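Local coordinates for uncharacterized protein MG027 (Mycoplasma genitalium, PDB 1Q8C) that is of unknown function but adopts an all-helical structure resembling NusB proteins, so a related role is possible though not established, at residues L129-D132 with G137-K140; E23-L28 with T102-L107; L110-A115 with P121-E126. All blocks are in the same frame, centred on the assembly; numbering follows the deposited sequence.

Contact 1: L129-D132 with G137-K140; sequences LIMD and GAEK
Met131 and Glu139 bury the most surface here, 74 and 61 Å² respectively, and Asp132 follows with 34 Å². The thioether chain of Met131 is what spans the gap. CG lies beside the backbone N (chi1 -67°), and further bends at chi2 and chi3 curl the chain so that its methyl, rather than the sulfur, faces the 137-140 loop. Met131 CE sits 3.6 Å from Ala138 O. The same Met131 CE is 4.1 Å from Ala138 CB, so a single methyl covers a peptide unit and a small apolar side chain together. Further back, Met131 CB lies 4.2 Å from Glu139 CG, which carries the packing onto the aliphatic part of the glutamate. In the NusB-like helical bundle, this contact closes the C-terminal end of helix 120-133: the chain leaves the helix and turns back beside its last turn. A positive phi (63°) at Gly137 accompanies the reversal. The Met131 methyl also meets Thr102, and the sulfur lies against Val105, both of helix 100-116. The more exposed side of the contact is acidic. The extended Glu139 chain runs at about a right angle to Asp132, and their carboxylate planes are 58° apart. Asp132 OD1 and Glu139 OE1 approach to 2.7 Å, a separation short enough that one of the acids may carry a proton. Asp132 OD2 is 3.2 Å from the same Glu139 OE1, and this second pair is not hydrogen-bonded. Two backbone amides are covered without compensation: Gly137 N lies 4.2 Å from Met131 O, and neither it nor Glu139 N finds a polar partner in the model.

Contact 2: E23-L28 with T102-L107; sequences EFIFSL and TTAVVL
Ala104 packs against Ile25 and Phe26 where helix 14-28 crosses helix 100-116 in the core of the NusB-like helical bundle. The axes of segments 23-28 and 102-107 pass 8.5 Å apart with their directions 125° from each other, nearer perpendicular than antiparallel. The small side chain of Ala104 permits this closeness: its CA is 5.1 Å from the CA of Phe26, and its CB presses on the helix backbone itself, 3.7 Å from Phe26 N. Ile25 points toward the partner helix and meets it with its CG2 methyl, which lies 3.9 Å from Ala104 CB and 4.4 Å from Leu107 CD1. Its other branch, ending in CD1, runs past the carbonyl oxygen of Ala104. Of the Phe26 side chain, CB is the part that meets Ala104, 3.9 Å from Ala104 CB; with CG trans to the backbone N (chi1 180°), its ring is carried off to an edge-to-face meeting with Phe30. Helix 55-81 adds a further layer, Phe64 touching Ile25 while Phe71 and Ile75 touch Leu107. At the C-terminal end of helix 14-28, Ser27 OG donates to Phe24 O at 2.6 Å, tilted 17° from the carbonyl plane, and that oxygen also accepts from Leu28 N.

Contact 3: L110-A115 with P121-E126; sequences LSEQKA and PLLISE
Leu123 reaches from helix 120-133 to two neighbouring side chains of helix 100-116, Glu112 and Gln113, one methyl to each. These helices are consecutive in the NusB-like bundle, joined by a short turn, and here the contact links their facing sides near that turn. Leu123 CD2 lies 3.7 Å from Glu112 CD and 3.9 Å from Glu112 CG, so the methyl rests along the glutamate chain as the two side chains slide past each other in opposite directions. Leu123 CD1 lies 3.7 Å from Gln113 CB, and this pair crosses at about a right angle. An extended chain, starting with CG trans to the backbone N (chi1 175°), brings the Glu112 carboxylate beside the leucine. Outside the two segments, both of its oxygens are engaged: OE1 in a hydrogen bond with Thr118 OG1, OE2 in a salt bridge to Arg18 NE; the arginine probably offsets the charge of this buried acid. Thr118 also touches Leu123, while Trp56 of helix 55-81 packs on Glu112. On the leucine's own helix, Ser125 OG donates to Leu122 O at 3.0 Å from 38° out of the carbonyl plane, on the same face as Glu126 N.

How the contacts relate
Contacts 2 and 3 are buried, and contact 1 lies at the surface, its centre about 13 Å from the centre of the chain, against about 6 and 8 Å for the centres of contacts 2 and 3. Helix 100-116 serves contacts 2 and 3, and helix 120-133 serves contacts 1 and 3, so contact 3 joins the two helices that the others use separately. Contacts 1 and 2 also touch directly: Met131 CE is 3.6 Å from Thr102 CG2. Their chemistry differs. Contact 2 is wholly apolar between its side chains, contact 3 sets methyls against polar chains whose buried acid has outside partners, and contact 1 combines thioether packing with two acids brought close together.

Contact 1: L129-D132 with G137-K140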
# COMPACT_ATOMS: atom_id res chain seq x y z
N LEU A 129 2.47 10.41 -5.57
CA LEU A 129 2.00 11.59 -4.87
C LEU A 129 2.16 11.44 -3.35
O LEU A 129 2.47 12.41 -2.66
CB LEU A 129 0.53 11.84 -5.23
CG LEU A 129 0.08 13.30 -5.29
CD1 LEU A 129 1.02 14.16 -6.15
CD2 LEU A 129 -1.35 13.35 -5.82
N ILE A 130 1.95 10.23 -2.85
CA ILE A 130 2.14 9.93 -1.43
C ILE A 130 3.64 9.88 -1.06
O ILE A 130 4.05 10.31 0.02
CB ILE A 130 1.44 8.61 -1.08
CG1 ILE A 130 -0.07 8.75 -1.35
CG2 ILE A 130 1.74 8.21 0.36
CD1 ILE A 130 -0.95 7.62 -0.78
N MET A 131 4.45 9.38 -1.97
CA MET A 131 5.90 9.37 -1.76
C MET A 131 6.43 10.81 -1.63
O MET A 131 7.27 11.09 -0.79
CB MET A 131 6.58 8.63 -2.90
CG MET A 131 6.24 7.13 -2.91
SD MET A 131 7.07 6.15 -1.64
CE MET A 131 8.66 5.80 -2.53
N ASP A 132 5.91 11.72 -2.46
CA ASP A 132 6.25 13.14 -2.37
C ASP A 132 5.82 13.73 -1.03
O ASP A 132 6.53 14.54 -0.43
CB ASP A 132 5.57 13.93 -3.48
CG ASP A 132 6.26 13.79 -4.83
OD1 ASP A 132 7.36 13.20 -4.88
OD2 ASP A 132 5.76 14.26 -5.88
N GLY A 137 11.22 10.65 -2.13
CA GLY A 137 12.00 10.91 -3.33
C GLY A 137 12.73 9.65 -3.75
O GLY A 137 13.86 9.68 -4.24
N ALA A 138 12.08 8.51 -3.48
CA ALA A 138 12.54 7.19 -3.95
C ALA A 138 11.43 6.67 -4.87
O ALA A 138 11.25 5.45 -5.03
CB ALA A 138 12.77 6.25 -2.76
N GLU A 139 10.69 7.62 -5.45
CA GLU A 139 9.69 7.40 -6.49
C GLU A 139 10.12 6.36 -7.54
O GLU A 139 9.28 5.63 -8.07
CB GLU A 139 9.41 8.74 -7.22
CG GLU A 139 8.38 9.69 -6.56
CD GLU A 139 8.44 11.12 -7.13
OE1 GLU A 139 7.40 11.82 -7.19
OE2 GLU A 139 9.55 11.56 -7.50
N LYS A 140 11.42 6.30 -7.84
CA LYS A 140 11.94 5.36 -8.84
C LYS A 140 11.52 3.92 -8.61
O LYS A 140 11.57 3.10 -9.52
CB LYS A 140 13.47 5.44 -8.92
CG LYS A 140 13.96 6.63 -9.71
CD LYS A 140 13.47 6.59 -11.17
CE LYS A 140 14.56 7.05 -12.14
NZ LYS A 140 13.99 7.45 -13.45

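Contact 2: E23-L28 with T102-L107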
# COMPACT_ATOMS: atom_id res chain seq x y z
N GLU A 23 -0.12 5.08 6.47
CA GLU A 23 0.48 5.33 7.78
C GLU A 23 0.14 4.19 8.73
O GLU A 23 0.98 3.74 9.50
CB GLU A 23 0.02 6.67 8.37
CG GLU A 23 1.14 7.65 8.70
CD GLU A 23 2.46 7.01 9.10
OE1 GLU A 23 2.76 6.97 10.32
OE2 GLU A 23 3.23 6.56 8.19
N PHE A 24 -1.09 3.69 8.63
CA PHE A 24 -1.54 2.56 9.43
C PHE A 24 -0.71 1.29 9.16
O PHE A 24 -0.16 0.68 10.08
CB PHE A 24 -3.02 2.30 9.14
CG PHE A 24 -3.57 1.11 9.83
CD1 PHE A 24 -3.74 1.09 11.20
CD2 PHE A 24 -3.94 -0.01 9.09
CE1 PHE A 24 -4.25 -0.05 11.83
CE2 PHE A 24 -4.45 -1.13 9.69
CZ PHE A 24 -4.61 -1.15 11.08
N ILE A 25 -0.63 0.92 7.89
CA ILE A 25 0.10 -0.26 7.45
C ILE A 25 1.54 -0.10 7.95
O ILE A 25 2.07 -1.00 8.60
CB ILE A 25 0.07 -0.38 5.90
CG1 ILE A 25 -1.33 -0.71 5.39
CG2 ILE A 25 1.05 -1.45 5.45
CD1 ILE A 25 -1.50 -0.58 3.89
N PHE A 26 2.13 1.07 7.71
CA PHE A 26 3.50 1.39 8.14
C PHE A 26 3.75 1.06 9.60
O PHE A 26 4.80 0.50 9.93
CB PHE A 26 3.81 2.88 7.94
CG PHE A 26 5.19 3.27 8.37
CD1 PHE A 26 6.29 2.63 7.84
CD2 PHE A 26 5.39 4.29 9.30
CE1 PHE A 26 7.58 2.98 8.22
CE2 PHE A 26 6.68 4.66 9.69
CZ PHE A 26 7.78 4.00 9.15
N SER A 27 2.81 1.44 10.46
CA SER A 27 2.94 1.28 11.91
C SER A 27 2.90 -0.18 12.31
O SER A 27 3.41 -0.54 13.37
CB SER A 27 1.84 2.05 12.66
OG SER A 27 0.54 1.48 12.43
N LEU A 28 2.28 -1.01 11.47
CA LEU A 28 2.15 -2.44 11.68
C LEU A 28 3.36 -3.23 11.19
O LEU A 28 3.65 -4.32 11.72
CB LEU A 28 0.93 -3.00 10.93
CG LEU A 28 -0.53 -2.70 11.31
CD1 LEU A 28 -1.42 -3.25 10.24
CD2 LEU A 28 -0.93 -3.35 12.63
N THR A 102 8.14 2.87 1.93
CA THR A 102 7.91 2.59 0.51
C THR A 102 7.18 1.27 0.36
O THR A 102 6.34 1.12 -0.53
CB THR A 102 9.21 2.53 -0.30
OG1 THR A 102 9.98 1.38 0.09
CG2 THR A 102 10.10 3.74 -0.02
N THR A 103 7.49 0.31 1.23
CA THR A 103 6.77 -0.96 1.25
C THR A 103 5.30 -0.71 1.62
O THR A 103 4.41 -1.25 1.00
CB THR A 103 7.41 -1.98 2.24
OG1 THR A 103 8.76 -2.29 1.85
CG2 THR A 103 6.71 -3.33 2.17
N ALA A 104 5.04 0.13 2.62
CA ALA A 104 3.67 0.38 3.10
C ALA A 104 2.84 1.03 2.00
O ALA A 104 1.65 0.75 1.85
CB ALA A 104 3.69 1.26 4.36
N VAL A 105 3.49 1.92 1.23
CA VAL A 105 2.87 2.54 0.07
C VAL A 105 2.54 1.48 -1.01
O VAL A 105 1.45 1.51 -1.58
CB VAL A 105 3.78 3.60 -0.57
CG1 VAL A 105 3.21 4.03 -1.93
CG2 VAL A 105 3.96 4.79 0.37
N VAL A 106 3.46 0.56 -1.28
CA VAL A 106 3.22 -0.47 -2.28
C VAL A 106 2.12 -1.45 -1.80
O VAL A 106 1.26 -1.84 -2.57
CB VAL A 106 4.49 -1.27 -2.64
CG1 VAL A 106 4.13 -2.46 -3.54
CG2 VAL A 106 5.51 -0.38 -3.38
N LEU A 107 2.15 -1.87 -0.55
CA LEU A 107 1.10 -2.76 -0.04
C LEU A 107 -0.28 -2.12 -0.07
O LEU A 107 -1.28 -2.82 -0.19
CB LEU A 107 1.42 -3.21 1.38
CG LEU A 107 2.59 -4.19 1.42
CD1 LEU A 107 3.15 -4.26 2.82
CD2 LEU A 107 2.14 -5.55 0.94

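Contact 3: L110-A115 with P121-E126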
# COMPACT_ATOMS: atom_id res chain seq x y z
N LEU A 110 -1.59 -2.48 -3.74
CA LEU A 110 -2.00 -3.87 -3.92
C LEU A 110 -3.32 -4.14 -3.23
O LEU A 110 -4.19 -4.81 -3.76
CB LEU A 110 -0.95 -4.81 -3.32
CG LEU A 110 0.44 -4.81 -3.95
CD1 LEU A 110 1.42 -5.71 -3.22
CD2 LEU A 110 0.31 -5.28 -5.36
N SER A 111 -3.45 -3.62 -2.01
CA SER A 111 -4.64 -3.84 -1.20
C SER A 111 -5.82 -3.16 -1.84
O SER A 111 -6.92 -3.70 -1.83
CB SER A 111 -4.45 -3.29 0.22
OG SER A 111 -3.33 -3.89 0.84
N GLU A 112 -5.58 -2.00 -2.45
CA GLU A 112 -6.64 -1.19 -3.02
C GLU A 112 -7.10 -1.75 -4.35
O GLU A 112 -8.28 -1.74 -4.67
CB GLU A 112 -6.22 0.28 -3.19
CG GLU A 112 -7.31 1.07 -3.91
CD GLU A 112 -7.05 2.56 -4.07
OE1 GLU A 112 -7.86 3.19 -4.79
OE2 GLU A 112 -6.08 3.11 -3.49
N GLN A 113 -6.16 -2.23 -5.15
CA GLN A 113 -6.57 -2.81 -6.41
C GLN A 113 -7.40 -4.05 -6.15
O GLN A 113 -8.33 -4.35 -6.89
CB GLN A 113 -5.37 -3.16 -7.28
CG GLN A 113 -5.84 -3.64 -8.64
CD GLN A 113 -4.74 -3.62 -9.68
OE1 GLN A 113 -4.82 -2.86 -10.64
NE2 GLN A 113 -3.76 -4.47 -9.52
N LYS A 114 -7.05 -4.77 -5.09
CA LYS A 114 -7.78 -5.96 -4.68
C LYS A 114 -9.19 -5.62 -4.18
O LYS A 114 -10.15 -6.26 -4.55
CB LYS A 114 -6.99 -6.69 -3.56
CG LYS A 114 -7.68 -7.94 -3.00
CD LYS A 114 -7.65 -9.08 -4.00
CE LYS A 114 -7.27 -10.39 -3.35
NZ LYS A 114 -5.78 -10.65 -3.35
N ALA A 115 -9.31 -4.61 -3.33
CA ALA A 115 -10.60 -4.28 -2.72
C ALA A 115 -11.55 -3.54 -3.67
O ALA A 115 -12.75 -3.81 -3.75
CB ALA A 115 -10.37 -3.46 -1.48
N PRO A 121 -3.09 3.20 -13.72
CA PRO A 121 -2.55 4.57 -13.84
C PRO A 121 -2.88 5.44 -12.62
O PRO A 121 -2.01 6.14 -12.12
CB PRO A 121 -3.22 5.11 -15.12
CG PRO A 121 -3.66 3.86 -15.88
CD PRO A 121 -4.05 2.90 -14.81
N LEU A 122 -4.13 5.36 -12.14
CA LEU A 122 -4.54 6.14 -10.98
C LEU A 122 -3.76 5.75 -9.73
O LEU A 122 -3.34 6.62 -8.98
CB LEU A 122 -6.06 6.01 -10.71
CG LEU A 122 -6.60 6.80 -9.51
CD1 LEU A 122 -6.27 8.25 -9.67
CD2 LEU A 122 -8.11 6.66 -9.36
N LEU A 123 -3.57 4.44 -9.52
CA LEU A 123 -2.85 3.89 -8.36
C LEU A 123 -1.40 4.36 -8.34
O LEU A 123 -0.90 4.81 -7.30
CB LEU A 123 -2.90 2.35 -8.38
CG LEU A 123 -4.22 1.66 -8.03
CD1 LEU A 123 -4.22 0.21 -8.38
CD2 LEU A 123 -4.50 1.81 -6.58
N ILE A 124 -0.73 4.26 -9.48
CA ILE A 124 0.66 4.68 -9.56
C ILE A 124 0.80 6.19 -9.32
O ILE A 124 1.59 6.60 -8.48
CB ILE A 124 1.32 4.26 -10.92
CG1 ILE A 124 1.53 2.73 -10.95
CG2 ILE A 124 2.66 4.99 -11.14
CD1 ILE A 124 1.88 2.17 -12.33
N SER A 125 0.03 7.02 -10.00
CA SER A 125 0.20 8.46 -9.81
C SER A 125 -0.02 8.78 -8.35
O SER A 125 0.81 9.43 -7.72
CB SER A 125 -0.76 9.26 -10.68
OG SER A 125 -2.08 9.03 -10.26
N GLU A 126 -1.11 8.25 -7.81
CA GLU A 126 -1.42 8.46 -6.40
C GLU A 126 -0.29 8.00 -5.49
O GLU A 126 0.01 8.64 -4.51
CB GLU A 126 -2.70 7.71 -6.02
CG GLU A 126 -3.68 8.59 -5.29
CD GLU A 126 -4.44 9.43 -6.25
OE1 GLU A 126 -4.89 8.85 -7.25
OE2 GLU A 126 -4.58 10.65 -6.03